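PDB 6TEQ: galactokinase from Bifidobacterium longum subsp. infantis ATCC 15697 = JCM 1222 = DSM 20088, which probably catalyses the ATP-dependent phosphorylation of galactose to galactose 1-phosphate, as a GHMP-family sugar kinase, and binds 2-deoxy-2-fluoro-galactose in its sugar pocket. Local coordinates for residues A90-L95 and G109-L114; T149-D154 and A410-E415; L262-A265 and V269-D272; Q387-R392 and N399-L404. All coordinates share one frame; numbering follows the deposited sequence.

Contact 1: residues A90-L95 and G109-L114; sequences ADLDGL and GVAWAL
The type II beta turn from L92 to L95, directly after strand 86-91, rests the leucines at its two ends on helix 105-116, at A111 and W112. L92 reaches over with its two methyls: CD1 comes to 3.9 Å from CB of A111, and CD2 sits 3.8 Å from the backbone N of W112, so the side chain lies on the helix surface where these two residues follow each other. L95 meets the indole at its five-membered end and crosses it at about a right angle, with L95 CB 4.1 Å from W112 CD1. The turn is fixed from inside: L95 N bonds to L92 O at 3.0 Å, G94 supplies the positive phi, and just ahead D91 OD1 takes the N-H of D93 in an Asx turn (3.0 Å, 163°), while also bonding to T74 OG1. All this belongs to the N-terminal half of the GHMP kinase fold, where helix 105-116 also packs against helices 141-156 and 165-183. The W112 ring has CG swung anti to N (chi1 170°), which carries NE1 to the carbonyl of L95. That bond, NE1 to O, is 3.1 Å long but weak, bent to 127°, and the oxygen lies at the ring edge near its plane. A phenylalanine in place of W112 would probably leave L95 O without its indole N-H and open a gap beside the leucine. Beyond the turn, W112 touches K177, E181 and M182 of helix 165-183, which also bears E179, a magnesium ligand when the metal is bound, though none is here.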
loop_
_atom_site.group_PDB
_atom_site.type_symbol
_atom_site.label_atom_id
_atom_site.label_comp_id
_atom_site.label_asym_id
_atom_site.label_seq_id
_atom_site.Cartn_x
_atom_site.Cartn_y
_atom_site.Cartn_z
ATOM N N ALA A 90 22.471 8.374 10.862
ATOM C CA ALA A 90 22.406 9.644 10.116
ATOM C C ALA A 90 22.214 10.724 11.167
ATOM O O ALA A 90 22.010 10.394 12.367
ATOM C CB ALA A 90 21.316 9.667 9.052
ATOM N N ASP A 91 22.243 11.954 10.726
ATOM C CA ASP A 91 22.035 13.103 11.624
ATOM C C ASP A 91 21.044 14.008 10.909
ATOM O O ASP A 91 21.264 14.343 9.709
ATOM C CB ASP A 91 23.370 13.777 11.974
ATOM C CG ASP A 91 23.277 14.653 13.197
ATOM O OD1 ASP A 91 22.347 15.481 13.281
ATOM O OD2 ASP A 91 24.142 14.509 14.052
ATOM N N LEU A 92 19.992 14.406 11.623
ATOM C CA LEU A 92 18.936 15.285 11.078
ATOM C C LEU A 92 19.402 16.730 10.901
ATOM O O LEU A 92 18.801 17.431 10.107
ATOM C CB LEU A 92 17.756 15.226 12.042
ATOM C CG LEU A 92 17.063 13.863 12.150
ATOM C CD1 LEU A 92 16.142 13.814 13.356
ATOM C CD2 LEU A 92 16.324 13.536 10.859
ATOM N N ASP A 93 20.419 17.161 11.658
ATOM C CA ASP A 93 20.871 18.569 11.694
ATOM C C ASP A 93 21.363 18.943 10.300
ATOM O O ASP A 93 22.384 18.413 9.905
ATOM C CB ASP A 93 21.867 18.740 12.834
ATOM C CG ASP A 93 22.231 20.178 13.075
ATOM O OD1 ASP A 93 21.406 21.041 12.750
ATOM O OD2 ASP A 93 23.343 20.414 13.553
ATOM N N GLY A 94 20.587 19.756 9.570
ATOM C CA GLY A 94 20.965 20.228 8.218
ATOM C C GLY A 94 20.836 19.134 7.164
ATOM O O GLY A 94 21.357 19.310 6.073
ATOM N N LEU A 95 20.168 18.035 7.487
ATOM C CA LEU A 95 19.915 16.941 6.539
ATOM C C LEU A 95 19.066 17.463 5.391
ATOM O O LEU A 95 18.079 18.260 5.623
ATOM C CB LEU A 95 19.216 15.794 7.268
ATOM C CG LEU A 95 18.987 14.527 6.447
ATOM C CD1 LEU A 95 20.303 13.905 6.069
ATOM C CD2 LEU A 95 18.134 13.541 7.197
ATOM N N GLY A 109 13.789 9.796 7.175
ATOM C CA GLY A 109 13.125 10.832 6.349
ATOM C C GLY A 109 11.804 11.265 6.969
ATOM O O GLY A 109 11.365 12.384 6.740
ATOM N N VAL A 110 11.209 10.435 7.795
ATOM C CA VAL A 110 9.961 10.809 8.523
ATOM C C VAL A 110 10.246 11.892 9.567
ATOM O O VAL A 110 9.556 12.938 9.540
ATOM C CB VAL A 110 9.289 9.593 9.173
ATOM C CG1 VAL A 110 8.112 10.088 9.995
ATOM C CG2 VAL A 110 8.888 8.569 8.084
ATOM N N ALA A 111 11.289 11.726 10.361
ATOM C CA ALA A 111 11.710 12.769 11.317
ATOM C C ALA A 111 12.048 14.067 10.557
ATOM O O ALA A 111 11.602 15.157 10.965
ATOM C CB ALA A 111 12.777 12.251 12.210
ATOM N N TRP A 112 12.816 13.944 9.479
ATOM C CA TRP A 112 13.166 15.084 8.594
ATOM C C TRP A 112 11.897 15.786 8.119
ATOM O O TRP A 112 11.827 17.101 8.104
ATOM C CB TRP A 112 14.018 14.560 7.464
ATOM C CG TRP A 112 14.264 15.531 6.369
ATOM C CD1 TRP A 112 15.262 16.459 6.354
ATOM C CD2 TRP A 112 13.578 15.629 5.109
ATOM N NE1 TRP A 112 15.213 17.172 5.190
ATOM C CE2 TRP A 112 14.218 16.667 4.402
ATOM C CE3 TRP A 112 12.505 14.954 4.492
ATOM C CZ2 TRP A 112 13.827 17.054 3.126
ATOM C CZ3 TRP A 112 12.165 15.297 3.207
ATOM C CH2 TRP A 112 12.773 16.373 2.561
ATOM N N ALA A 113 10.938 15.008 7.621
ATOM C CA ALA A 113 9.691 15.604 7.082
ATOM C C ALA A 113 8.930 16.316 8.190
ATOM O O ALA A 113 8.425 17.417 7.972
ATOM C CB ALA A 113 8.819 14.554 6.407
ATOM N N LEU A 114 8.839 15.747 9.377
ATOM C CA LEU A 114 8.164 16.440 10.505
ATOM C C LEU A 114 8.907 17.751 10.833
ATOM O O LEU A 114 8.254 18.758 11.029
ATOM C CB LEU A 114 8.098 15.510 11.699
ATOM C CG LEU A 114 7.166 14.279 11.501
ATOM C CD1 LEU A 114 7.322 13.248 12.622
ATOM C CD2 LEU A 114 5.701 14.730 11.437
#

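Contact 2: residues T149-D154 and A410-E415; sequences TALALD and ASASRE
L151 reaches from helix 141-156 to the chain at A412 and S413, just where it enters strand 413-417. Its CB points toward that segment but makes no close approach itself. CG is set anti to the backbone N (chi1 -164°), which extends the side chain away from the helix, and the chi2 of 67° turns CD2, not CD1, onto the strand. This one methyl sits 3.5 Å from the N of S413 and 3.6 Å from its carbonyl C, so it rests on the S413 backbone rather than on a side chain. On one flank it meets A412, with L151 CD2 4.0 Å from A412 CB; on the other it comes to 4.0 Å from R414 N. The S413 side chain starts off away from the helix. The R414 side chain leads away from L151, but its NH1 forms a salt bridge with D155, the next residue of helix 141-156. The strand itself is paired with strand 33-42, S413 bonding to A36 and E415 to V34, so in the N-terminal GHMP domain the helix lies over the face of a strand held by its neighbour; the A412 carbonyl goes to R168 of helix 165-183. Because the leucine methyl can neither donate nor accept, the contact made by L151 rests on apolar packing alone, while the nearby R414-D155 salt bridge gives this helix and strand a polar tie.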
loop_
_atom_site.group_PDB
_atom_site.type_symbol
_atom_site.label_atom_id
_atom_site.label_comp_id
_atom_site.label_asym_id
_atom_site.label_seq_id
_atom_site.Cartn_x
_atom_site.Cartn_y
_atom_site.Cartn_z
ATOM N N THR A 149 6.922 4.565 12.073
ATOM C CA THR A 149 7.918 5.560 12.582
ATOM C C THR A 149 7.179 6.880 12.857
ATOM O O THR A 149 7.453 7.484 13.871
ATOM C CB THR A 149 9.026 5.774 11.571
ATOM O OG1 THR A 149 9.681 4.556 11.231
ATOM C CG2 THR A 149 10.077 6.730 12.086
ATOM N N ALA A 150 6.289 7.300 11.973
ATOM C CA ALA A 150 5.573 8.598 12.105
ATOM C C ALA A 150 4.712 8.515 13.350
ATOM O O ALA A 150 4.685 9.457 14.128
ATOM C CB ALA A 150 4.717 8.871 10.871
ATOM N N LEU A 151 4.056 7.374 13.607
ATOM C CA LEU A 151 3.194 7.274 14.798
ATOM C C LEU A 151 4.065 7.293 16.052
ATOM O O LEU A 151 3.694 7.957 17.048
ATOM C CB LEU A 151 2.353 6.009 14.730
ATOM C CG LEU A 151 1.169 5.973 15.679
ATOM C CD1 LEU A 151 0.082 6.991 15.332
ATOM C CD2 LEU A 151 0.623 4.580 15.739
ATOM N N ALA A 152 5.168 6.562 16.028
ATOM C CA ALA A 152 6.063 6.470 17.203
ATOM C C ALA A 152 6.617 7.878 17.500
ATOM O O ALA A 152 6.615 8.279 18.680
ATOM C CB ALA A 152 7.168 5.475 16.960
ATOM N N LEU A 153 7.089 8.622 16.500
ATOM C CA LEU A 153 7.662 9.946 16.722
ATOM C C LEU A 153 6.595 10.900 17.253
ATOM O O LEU A 153 6.911 11.706 18.123
ATOM C CB LEU A 153 8.294 10.477 15.432
ATOM C CG LEU A 153 9.582 9.774 15.043
ATOM C CD1 LEU A 153 10.012 10.156 13.618
ATOM C CD2 LEU A 153 10.717 10.056 16.054
ATOM N N ASP A 154 5.404 10.862 16.687
ATOM C CA ASP A 154 4.296 11.721 17.143
ATOM C C ASP A 154 4.074 11.478 18.632
ATOM O O ASP A 154 3.826 12.432 19.368
ATOM C CB ASP A 154 3.051 11.474 16.313
ATOM C CG ASP A 154 1.811 12.160 16.857
ATOM O OD1 ASP A 154 1.664 13.356 16.498
ATOM O OD2 ASP A 154 1.134 11.555 17.739
ATOM N N ALA A 410 -6.801 -3.930 11.671
ATOM C CA ALA A 410 -6.660 -2.603 12.284
ATOM C C ALA A 410 -5.479 -1.835 11.715
ATOM O O ALA A 410 -4.501 -2.423 11.144
ATOM C CB ALA A 410 -6.520 -2.808 13.791
ATOM N N SER A 411 -5.593 -0.518 11.831
ATOM C CA SER A 411 -4.558 0.408 11.363
ATOM C C SER A 411 -3.402 0.429 12.378
ATOM O O SER A 411 -3.392 -0.330 13.377
ATOM C CB SER A 411 -5.136 1.796 11.173
ATOM O OG SER A 411 -5.493 2.338 12.455
ATOM N N ALA A 412 -2.478 1.317 12.156
ATOM C CA ALA A 412 -1.286 1.535 13.010
ATOM C C ALA A 412 -1.745 1.817 14.444
ATOM O O ALA A 412 -2.772 2.477 14.657
ATOM C CB ALA A 412 -0.445 2.632 12.466
ATOM N N SER A 413 -0.940 1.451 15.398
ATOM C CA SER A 413 -1.273 1.672 16.817
ATOM C C SER A 413 -0.022 1.582 17.657
ATOM O O SER A 413 0.991 0.963 17.217
ATOM C CB SER A 413 -2.310 0.723 17.315
ATOM O OG SER A 413 -1.840 -0.591 17.354
ATOM N N ARG A 414 -0.118 2.127 18.847
ATOM C CA ARG A 414 0.869 1.805 19.887
ATOM C C ARG A 414 0.596 0.385 20.367
ATOM O O ARG A 414 -0.571 -0.007 20.547
ATOM C CB ARG A 414 0.833 2.737 21.111
ATOM C CG ARG A 414 2.031 2.469 22.014
ATOM C CD ARG A 414 2.212 3.668 22.885
ATOM N NE ARG A 414 1.195 3.645 23.910
ATOM C CZ ARG A 414 0.811 4.729 24.626
ATOM N NH1 ARG A 414 1.294 5.929 24.377
ATOM N NH2 ARG A 414 -0.100 4.623 25.566
ATOM N N GLU A 415 1.647 -0.395 20.484
ATOM C CA GLU A 415 1.608 -1.819 20.872
ATOM C C GLU A 415 2.039 -1.980 22.329
ATOM O O GLU A 415 1.452 -2.800 22.965
ATOM C CB GLU A 415 2.488 -2.623 19.911
ATOM C CG GLU A 415 2.043 -2.635 18.452
ATOM C CD GLU A 415 0.939 -3.606 18.100
ATOM O OE1 GLU A 415 0.677 -4.474 18.920
ATOM O OE2 GLU A 415 0.342 -3.507 16.998
#

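Contact 3: residues L262-A265 and V269-D272; sequences LGVA and VTAD
V264 and L262 pack against V269 and T270 across the tight link between helices 247-262 and 267-276. The first helix ends in a Schellman motif at G263, whose positive phi (73°) turns the chain so that V264 faces the start of the next helix. The apolar part is valine on valine: V264 and V269 slide past each other in opposite directions, their CG1 methyls 3.7 Å apart. V269 has its CG1 anti to the backbone N (chi1 179°), which brings that methyl against V264. The second kind of contact pairs methyls with a hydroxyl. T270 OG1, anti to its own carbonyl carbon, lies among leucine and valine groups, with L262 CD1 3.8 Å away; both side chains that approach it, from L262 and from V264, cross T270 at about a right angle. Polar bonding sits beside the contact, where N266 OD1 takes the N-H of V269 within the link. L262 and T270 both continue onto T287 of helix 280-289, which joins this surface corner, far from the sugar and nucleotide sites, to the helices behind it. The tightest approach is V264 CG2 on T270 OG1, at 3.4 Å.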
loop_
_atom_site.group_PDB
_atom_site.type_symbol
_atom_site.label_atom_id
_atom_site.label_comp_id
_atom_site.label_asym_id
_atom_site.label_seq_id
_atom_site.Cartn_x
_atom_site.Cartn_y
_atom_site.Cartn_z
ATOM N N LEU A 262 -5.590 17.840 -21.518
ATOM C CA LEU A 262 -7.060 17.952 -21.327
ATOM C C LEU A 262 -7.453 19.266 -20.641
ATOM O O LEU A 262 -8.646 19.624 -20.698
ATOM C CB LEU A 262 -7.526 16.736 -20.526
ATOM C CG LEU A 262 -7.504 15.460 -21.369
ATOM C CD1 LEU A 262 -7.736 14.281 -20.464
ATOM C CD2 LEU A 262 -8.470 15.505 -22.570
ATOM N N GLY A 263 -6.504 20.015 -20.087
ATOM C CA GLY A 263 -6.786 21.296 -19.427
ATOM C C GLY A 263 -7.471 21.126 -18.077
ATOM O O GLY A 263 -8.203 22.019 -17.735
ATOM N N VAL A 264 -7.184 20.024 -17.356
ATOM C CA VAL A 264 -7.799 19.659 -16.085
ATOM C C VAL A 264 -6.704 19.536 -15.055
ATOM O O VAL A 264 -5.568 19.190 -15.377
ATOM C CB VAL A 264 -8.664 18.386 -16.176
ATOM C CG1 VAL A 264 -9.886 18.624 -17.070
ATOM C CG2 VAL A 264 -7.886 17.170 -16.699
ATOM N N ALA A 265 -7.055 19.777 -13.820
ATOM C CA ALA A 265 -6.033 19.710 -12.735
ATOM C C ALA A 265 -5.616 18.248 -12.499
ATOM O O ALA A 265 -4.436 18.013 -12.096
ATOM C CB ALA A 265 -6.587 20.247 -11.463
ATOM N N VAL A 269 -11.135 14.854 -12.472
ATOM C CA VAL A 269 -12.052 15.804 -13.167
ATOM C C VAL A 269 -12.633 15.151 -14.448
ATOM O O VAL A 269 -13.831 15.155 -14.657
ATOM C CB VAL A 269 -11.315 17.099 -13.511
ATOM C CG1 VAL A 269 -12.287 18.035 -14.252
ATOM C CG2 VAL A 269 -10.637 17.740 -12.333
ATOM N N THR A 270 -11.771 14.645 -15.302
ATOM C CA THR A 270 -12.142 13.979 -16.569
ATOM C C THR A 270 -13.115 12.817 -16.227
ATOM O O THR A 270 -14.172 12.639 -16.852
ATOM C CB THR A 270 -10.865 13.493 -17.245
ATOM O OG1 THR A 270 -9.943 14.585 -17.378
ATOM C CG2 THR A 270 -11.199 12.773 -18.529
ATOM N N ALA A 271 -12.679 11.897 -15.368
ATOM C CA ALA A 271 -13.451 10.683 -15.020
ATOM C C ALA A 271 -14.861 11.024 -14.522
ATOM O O ALA A 271 -15.853 10.326 -14.857
ATOM C CB ALA A 271 -12.713 9.959 -13.950
ATOM N N ASP A 272 -14.933 12.060 -13.662
ATOM C CA ASP A 272 -16.254 12.416 -13.108
ATOM C C ASP A 272 -17.149 12.973 -14.242
ATOM O O ASP A 272 -18.366 12.753 -14.163
ATOM C CB ASP A 272 -16.121 13.366 -11.929
ATOM C CG ASP A 272 -15.572 12.727 -10.654
ATOM O OD1 ASP A 272 -15.448 11.500 -10.590
ATOM O OD2 ASP A 272 -15.283 13.523 -9.729
#

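Contact 4: residues Q387-R392 and N399-L404; sequences QKIADR and NAPRAL
P401 lays the CG-CD edge of its ring over A390, on the flank of helix 382-396. CG and CD of the proline share the work: each is 3.8 Å from A390 CA, and CG stands 4.0 Å from A390 CB, so the ring bears on the helix backbone as much as on the small methyl. Beside it, I389 adds its branch methyl, with CG2 4.2 Å from P401 CG; its chi1 of -66° leaves CG2 on the proline's side. Both I389 and P401 then rest on V235 of strand 230-236, and I389 also touches V353 of helix 345-356, so it lies between that helix and the strand. A glycine in place of P401 would probably leave A390 and I389 facing a gap and set the chain before strand 402-404 freer to move. Spanning one turn of the same helix, Q387 NE2 gives a hydrogen to D391 OD1 (2.9 Å, 149°), meeting that oxygen on its syn side but 32° out of the carboxylate plane. The amide's other end, Q387 OE1, takes the N-H of V4. Past the proline, R402 pairs its backbone with D236 and its guanidinium with the D236 carboxylate. Strands 372-378 and 402-404 run parallel with 230-236 between them, and helix 382-396 joins them, a beta-alpha-beta crossover as in the ferredoxin-like C-terminal domain of GHMP kinases.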
loop_
_atom_site.group_PDB
_atom_site.type_symbol
_atom_site.label_atom_id
_atom_site.label_comp_id
_atom_site.label_asym_id
_atom_site.label_seq_id
_atom_site.Cartn_x
_atom_site.Cartn_y
_atom_site.Cartn_z
ATOM N N GLN A 387 -1.785 -23.472 -4.062
ATOM C CA GLN A 387 -0.934 -24.599 -4.472
ATOM C C GLN A 387 -1.019 -24.825 -5.989
ATOM O O GLN A 387 0.010 -25.142 -6.601
ATOM C CB GLN A 387 -1.353 -25.837 -3.689
ATOM C CG GLN A 387 -0.407 -27.014 -3.948
ATOM C CD GLN A 387 0.988 -26.669 -3.493
ATOM O OE1 GLN A 387 1.230 -26.469 -2.273
ATOM N NE2 GLN A 387 1.904 -26.559 -4.461
ATOM N N LYS A 388 -2.217 -24.633 -6.577
ATOM C CA LYS A 388 -2.334 -24.661 -8.054
ATOM C C LYS A 388 -1.431 -23.592 -8.674
ATOM O O LYS A 388 -0.795 -23.863 -9.711
ATOM C CB LYS A 388 -3.794 -24.526 -8.452
ATOM C CG LYS A 388 -4.567 -25.816 -8.237
ATOM C CD LYS A 388 -6.007 -25.701 -8.594
ATOM C CE LYS A 388 -6.696 -27.046 -8.545
ATOM N NZ LYS A 388 -8.161 -26.895 -8.621
ATOM N N ILE A 389 -1.391 -22.371 -8.110
ATOM C CA ILE A 389 -0.496 -21.342 -8.676
ATOM C C ILE A 389 0.961 -21.802 -8.516
ATOM O O ILE A 389 1.689 -21.686 -9.509
ATOM C CB ILE A 389 -0.760 -20.008 -7.990
ATOM C CG1 ILE A 389 -2.162 -19.503 -8.316
ATOM C CG2 ILE A 389 0.311 -19.020 -8.319
ATOM C CD1 ILE A 389 -2.646 -18.420 -7.391
ATOM N N ALA A 390 1.326 -22.365 -7.376
ATOM C CA ALA A 390 2.710 -22.846 -7.092
ATOM C C ALA A 390 3.085 -23.936 -8.094
ATOM O O ALA A 390 4.208 -23.858 -8.676
ATOM C CB ALA A 390 2.871 -23.302 -5.671
ATOM N N ASP A 391 2.178 -24.882 -8.362
ATOM C CA ASP A 391 2.495 -26.008 -9.289
ATOM C C ASP A 391 2.694 -25.407 -10.669
ATOM O O ASP A 391 3.665 -25.729 -11.352
ATOM C CB ASP A 391 1.406 -27.066 -9.297
ATOM C CG ASP A 391 1.386 -28.007 -8.127
ATOM O OD1 ASP A 391 1.994 -27.665 -7.128
ATOM O OD2 ASP A 391 0.890 -29.195 -8.324
ATOM N N ARG A 392 1.821 -24.457 -11.041
ATOM C CA ARG A 392 1.939 -23.856 -12.374
ATOM C C ARG A 392 3.244 -23.039 -12.501
ATOM O O ARG A 392 3.883 -23.057 -13.561
ATOM C CB ARG A 392 0.738 -22.960 -12.619
ATOM C CG ARG A 392 0.842 -22.167 -13.899
ATOM C CD ARG A 392 0.875 -23.018 -15.180
ATOM N NE ARG A 392 0.770 -22.111 -16.328
ATOM C CZ ARG A 392 -0.360 -21.545 -16.757
ATOM N NH1 ARG A 392 -1.502 -21.776 -16.174
ATOM N NH2 ARG A 392 -0.372 -20.681 -17.734
ATOM N N ASN A 399 10.190 -18.540 -10.005
ATOM C CA ASN A 399 10.442 -18.632 -8.544
ATOM C C ASN A 399 9.154 -19.091 -7.880
ATOM O O ASN A 399 8.063 -18.668 -8.367
ATOM C CB ASN A 399 10.833 -17.288 -7.903
ATOM C CG ASN A 399 11.989 -16.606 -8.586
ATOM O OD1 ASN A 399 12.859 -17.288 -9.133
ATOM N ND2 ASN A 399 12.029 -15.265 -8.517
ATOM N N ALA A 400 9.246 -19.880 -6.812
ATOM C CA ALA A 400 8.057 -20.272 -6.037
ATOM C C ALA A 400 7.353 -19.046 -5.518
ATOM O O ALA A 400 7.993 -18.148 -4.969
ATOM C CB ALA A 400 8.405 -21.155 -4.897
ATOM N N PRO A 401 6.006 -19.029 -5.541
ATOM C CA PRO A 401 5.281 -17.958 -4.866
ATOM C C PRO A 401 5.159 -18.274 -3.380
ATOM O O PRO A 401 5.411 -19.426 -2.940
ATOM C CB PRO A 401 3.944 -17.980 -5.607
ATOM C CG PRO A 401 3.734 -19.427 -5.890
ATOM C CD PRO A 401 5.102 -19.986 -6.191
ATOM N N ARG A 402 4.575 -17.309 -2.659
ATOM C CA ARG A 402 4.169 -17.566 -1.255
ATOM C C ARG A 402 2.842 -16.865 -1.051
ATOM O O ARG A 402 2.567 -15.864 -1.739
ATOM C CB ARG A 402 5.242 -17.125 -0.278
ATOM C CG ARG A 402 5.533 -15.653 -0.339
ATOM C CD ARG A 402 6.846 -15.311 0.394
ATOM N NE ARG A 402 7.191 -13.961 0.118
ATOM C CZ ARG A 402 8.324 -13.413 0.488
ATOM N NH1 ARG A 402 9.131 -14.100 1.292
ATOM N NH2 ARG A 402 8.591 -12.175 0.108
ATOM N N ALA A 403 2.081 -17.305 -0.095
ATOM C CA ALA A 403 0.758 -16.763 0.157
ATOM C C ALA A 403 0.704 -16.211 1.564
ATOM O O ALA A 403 1.596 -16.387 2.358
ATOM C CB ALA A 403 -0.280 -17.842 -0.090
ATOM N N LEU A 404 -0.320 -15.413 1.813
ATOM C CA LEU A 404 -0.514 -14.789 3.140
ATOM C C LEU A 404 -1.997 -14.899 3.438
ATOM O O LEU A 404 -2.804 -14.602 2.555
ATOM C CB LEU A 404 -0.181 -13.284 3.093
ATOM C CG LEU A 404 1.209 -12.715 2.898
ATOM C CD1 LEU A 404 1.605 -12.886 1.471
ATOM C CD2 LEU A 404 1.143 -11.208 3.237
#

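Overall arrangement
From the N terminus, contact 1 comes first and closes a short loop of 13 residues between strand 86-91 and helix 105-116. Contact 2 then opens on helix 141-156 and closes 255 residues later at strand 413-417, bringing the C-terminal strand back to the N-terminal domain. Contacts 3 and 4 are both nested in that long loop, one after the other, each closing a tight local link. Contacts 1 and 2 touch, V110 and A111 packing on A150 and L153, so helices 105-116 and 141-156 pack together, and both contacts reach the same sheet. Contact 4, about 33 Å from contact 2 centre to centre, belongs to the five-stranded sheet, while contact 3 lies among peripheral helices, its centre about 36 Å from those of contacts 1 and 2.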